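Local coordinates for methylxanthine N3-demethylase NdmB (Pseudomonas putida, PDB 6ICL), which removes the N3-methyl group of theobromine and related methylxanthines as a Rieske non-heme iron oxygenase in bacterial caffeine degradation, at residues A[226-231]-A[248-253]. Residues are numbered along the deposited sequence; the frame is centred on the assembly and turned at random.
Sequences LQFKLA and FTYRCT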
ATOM      1  N   LEU A 226     -25.277   9.282 -37.363  1.00 41.49           N
ATOM      2  CA  LEU A 226     -24.557  10.412 -37.945  1.00 42.34           C
ATOM      3  C   LEU A 226     -23.556   9.882 -38.962  1.00 47.22           C
ATOM      4  O   LEU A 226     -22.781   8.968 -38.660  1.00 45.20           O
ATOM      5  CB  LEU A 226     -23.827  11.228 -36.881  1.00 42.50           C
ATOM      6  CG  LEU A 226     -24.580  12.360 -36.193  1.00 47.76           C
ATOM      7  CD1 LEU A 226     -23.683  13.021 -35.168  1.00 42.83           C
ATOM      8  CD2 LEU A 226     -25.092  13.388 -37.225  1.00 42.18           C
ATOM      9  N   GLN A 227     -23.586  10.435 -40.177  1.00 41.56           N
ATOM     10  CA  GLN A 227     -22.691  10.007 -41.236  1.00 41.87           C
ATOM     11  C   GLN A 227     -21.976  11.217 -41.808  1.00 49.20           C
ATOM     12  O   GLN A 227     -22.611  12.215 -42.172  1.00 49.05           O
ATOM     13  CB  GLN A 227     -23.446   9.253 -42.327  1.00 46.52           C
ATOM     14  CG  GLN A 227     -24.110   8.000 -41.817  1.00 44.08           C
ATOM     15  CD  GLN A 227     -24.707   7.170 -42.930  1.00 49.84           C
ATOM     16  OE1 GLN A 227     -24.755   7.606 -44.080  1.00 51.29           O
ATOM     17  NE2 GLN A 227     -25.162   5.962 -42.596  1.00 42.79           N
ATOM     18  N   PHE A 228     -20.654  11.138 -41.852  1.00 43.31           N
ATOM     19  CA  PHE A 228     -19.859  12.193 -42.440  1.00 42.72           C
ATOM     20  C   PHE A 228     -18.578  11.570 -42.956  1.00 46.83           C
ATOM     21  O   PHE A 228     -18.197  10.460 -42.569  1.00 46.27           O
ATOM     22  CB  PHE A 228     -19.567  13.326 -41.445  1.00 44.39           C
ATOM     23  CG  PHE A 228     -19.167  12.850 -40.065  1.00 44.25           C
ATOM     24  CD1 PHE A 228     -20.126  12.470 -39.141  1.00 42.81           C
ATOM     25  CD2 PHE A 228     -17.833  12.787 -39.696  1.00 46.11           C
ATOM     26  CE1 PHE A 228     -19.764  12.035 -37.870  1.00 41.67           C
ATOM     27  CE2 PHE A 228     -17.464  12.347 -38.416  1.00 45.49           C
ATOM     28  CZ  PHE A 228     -18.428  11.978 -37.515  1.00 39.74           C
ATOM     29  N   LYS A 229     -17.930  12.292 -43.850  1.00 39.95           N
ATOM     30  CA  LYS A 229     -16.728  11.833 -44.510  1.00 46.64           C
ATOM     31  C   LYS A 229     -15.751  12.997 -44.509  1.00 46.78           C
ATOM     32  O   LYS A 229     -16.151  14.145 -44.698  1.00 51.21           O
ATOM     33  CB  LYS A 229     -17.042  11.327 -45.942  1.00 48.87           C
ATOM     34  CG  LYS A 229     -15.817  11.025 -46.795  1.00 54.93           C
ATOM     35  CD  LYS A 229     -16.165  10.124 -47.988  1.00 66.42           C
ATOM     36  CE  LYS A 229     -14.968   9.908 -48.922  1.00 75.49           C
ATOM     37  NZ  LYS A 229     -15.258  10.266 -50.347  1.00 82.58           N
ATOM     38  N   LEU A 230     -14.497  12.712 -44.197  1.00 52.51           N
ATOM     39  CA  LEU A 230     -13.441  13.711 -44.169  1.00 55.73           C
ATOM     40  C   LEU A 230     -12.366  13.282 -45.150  1.00 58.42           C
ATOM     41  O   LEU A 230     -11.945  12.120 -45.144  1.00 59.67           O
ATOM     42  CB  LEU A 230     -12.839  13.865 -42.766  1.00 56.12           C
ATOM     43  CG  LEU A 230     -13.778  14.154 -41.591  1.00 58.71           C
ATOM     44  CD1 LEU A 230     -12.977  14.267 -40.303  1.00 59.81           C
ATOM     45  CD2 LEU A 230     -14.579  15.418 -41.807  1.00 58.44           C
ATOM     46  N   ALA A 231     -11.931  14.212 -45.994  1.00 61.51           N
ATOM     47  CA  ALA A 231     -10.863  13.951 -46.940  1.00 64.88           C
ATOM     48  C   ALA A 231      -9.809  15.068 -46.801  1.00 67.95           C
ATOM     49  O   ALA A 231     -10.182  16.240 -46.662  1.00 69.77           O
ATOM     50  CB  ALA A 231     -11.389  13.887 -48.378  1.00 68.26           C
ATOM     51  N   PHE A 248     -11.570   9.236 -44.585  1.00 46.09           N
ATOM     52  CA  PHE A 248     -12.133   8.898 -43.283  1.00 42.96           C
ATOM     53  C   PHE A 248     -13.649   8.934 -43.407  1.00 44.14           C
ATOM     54  O   PHE A 248     -14.245  10.010 -43.537  1.00 46.02           O
ATOM     55  CB  PHE A 248     -11.626   9.862 -42.213  1.00 42.01           C
ATOM     56  CG  PHE A 248     -10.122   9.898 -42.105  1.00 49.93           C
ATOM     57  CD1 PHE A 248      -9.371  10.770 -42.893  1.00 52.52           C
ATOM     58  CD2 PHE A 248      -9.458   9.048 -41.233  1.00 44.40           C
ATOM     59  CE1 PHE A 248      -7.986  10.789 -42.812  1.00 55.66           C
ATOM     60  CE2 PHE A 248      -8.077   9.059 -41.144  1.00 46.32           C
ATOM     61  CZ  PHE A 248      -7.337   9.928 -41.929  1.00 52.32           C
ATOM     62  N   THR A 249     -14.269   7.766 -43.373  1.00 39.18           N
ATOM     63  CA  THR A 249     -15.702   7.627 -43.575  1.00 40.49           C
ATOM     64  C   THR A 249     -16.332   7.167 -42.267  1.00 39.69           C
ATOM     65  O   THR A 249     -16.047   6.062 -41.794  1.00 38.38           O
ATOM     66  CB  THR A 249     -15.979   6.632 -44.703  1.00 43.49           C
ATOM     67  OG1 THR A 249     -15.209   6.999 -45.858  1.00 43.05           O
ATOM     68  CG2 THR A 249     -17.440   6.626 -45.057  1.00 44.24           C
ATOM     69  N   TYR A 250     -17.199   8.002 -41.700  1.00 44.13           N
ATOM     70  CA  TYR A 250     -17.795   7.757 -40.394  1.00 39.87           C
ATOM     71  C   TYR A 250     -19.249   7.354 -40.538  1.00 45.17           C
ATOM     72  O   TYR A 250     -20.038   8.069 -41.165  1.00 40.58           O
ATOM     73  CB  TYR A 250     -17.720   8.991 -39.500  1.00 39.54           C
ATOM     74  CG  TYR A 250     -16.323   9.424 -39.136  1.00 40.51           C
ATOM     75  CD1 TYR A 250     -15.551  10.141 -40.036  1.00 38.78           C
ATOM     76  CD2 TYR A 250     -15.795   9.159 -37.868  1.00 39.06           C
ATOM     77  CE1 TYR A 250     -14.298  10.571 -39.720  1.00 42.67           C
ATOM     78  CE2 TYR A 250     -14.521   9.573 -37.535  1.00 37.11           C
ATOM     79  CZ  TYR A 250     -13.773  10.287 -38.475  1.00 41.94           C
ATOM     80  OH  TYR A 250     -12.496  10.720 -38.202  1.00 41.37           O
ATOM     81  N   ARG A 251     -19.603   6.226 -39.926  1.00 38.69           N
ATOM     82  CA  ARG A 251     -20.985   5.873 -39.653  1.00 37.96           C
ATOM     83  C   ARG A 251     -21.105   5.703 -38.150  1.00 42.13           C
ATOM     84  O   ARG A 251     -20.411   4.868 -37.558  1.00 40.31           O
ATOM     85  CB  ARG A 251     -21.397   4.599 -40.391  1.00 42.44           C
ATOM     86  CG  ARG A 251     -21.410   4.757 -41.918  1.00 44.75           C
ATOM     87  CD  ARG A 251     -21.901   3.474 -42.583  1.00 41.49           C
ATOM     88  NE  ARG A 251     -23.197   3.041 -42.055  1.00 44.76           N
ATOM     89  CZ  ARG A 251     -23.856   1.984 -42.515  1.00 42.53           C
ATOM     90  NH1 ARG A 251     -23.328   1.276 -43.503  1.00 45.31           N
ATOM     91  NH2 ARG A 251     -25.036   1.639 -42.010  1.00 42.71           N
ATOM     92  N   CYS A 252     -21.973   6.500 -37.535  1.00 41.32           N
ATOM     93  CA  CYS A 252     -21.973   6.707 -36.090  1.00 36.64           C
ATOM     94  C   CYS A 252     -23.364   6.433 -35.555  1.00 43.13           C
ATOM     95  O   CYS A 252     -24.172   7.366 -35.493  1.00 40.64           O
ATOM     96  CB  CYS A 252     -21.539   8.139 -35.760  1.00 34.49           C
ATOM     97  SG  CYS A 252     -19.845   8.526 -36.198  1.00 39.72           S
ATOM     98  N   THR A 253     -23.644   5.189 -35.151  1.00 36.13           N
ATOM     99  CA  THR A 253     -24.951   4.929 -34.572  1.00 37.21           C
ATOM    100  C   THR A 253     -25.102   5.732 -33.292  1.00 41.16           C
ATOM    101  O   THR A 253     -24.217   5.715 -32.425  1.00 36.90           O
ATOM    102  CB  THR A 253     -25.159   3.446 -34.277  1.00 39.30           C
ATOM    103  OG1 THR A 253     -24.837   2.664 -35.426  1.00 40.08           O
ATOM    104  CG2 THR A 253     -26.584   3.192 -33.916  1.00 35.39           C
TER
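The rings of F228 and Y250 lie in an offset stack, with centroids 4.5 Å apart and planes 20° from parallel. F228 CE2 sits over one face of the Y250 ring, 3.2 Å from Y250 CG. In return, Y250 CB sits over one face of the F228 ring, toward its rim, in a CH-pi contact, 3.7 Å from the ring centroid. F228 CG stands between its own backbone N and carbonyl carbon (chi1 44°), which brings the ring across toward the neighbouring strand. C252 SG approaches the same ring obliquely, 3.9 Å from F228 CE1. L230 CD1 approaches the Y250 ring obliquely, near CE1, from the same side as F228.

F228 and Y250 are also an antiparallel hydrogen-bonded pair. Y250 N donates to F228 O at 2.8 Å, and F228 N returns a longer bond of 3.2 Å to Y250 O. With an alanine here instead of Y250, F228 would probably lose its stacking partner and L230 CD1 would have less to pack on.

Q227 and R251 run side by side on the opposite face, where E225 OE1 accepts a hydrogen bond from Q227 NE2 and forms a salt bridge with R251 NE.

The two strands belong to the antiparallel sheet of the C-terminal catalytic domain. Strand 257-264 flanks 246-253, and strand 219-222 flanks 225-230. Helix 337-355 packs on L226 and F228, while F195 touches L230, F248 and Y250.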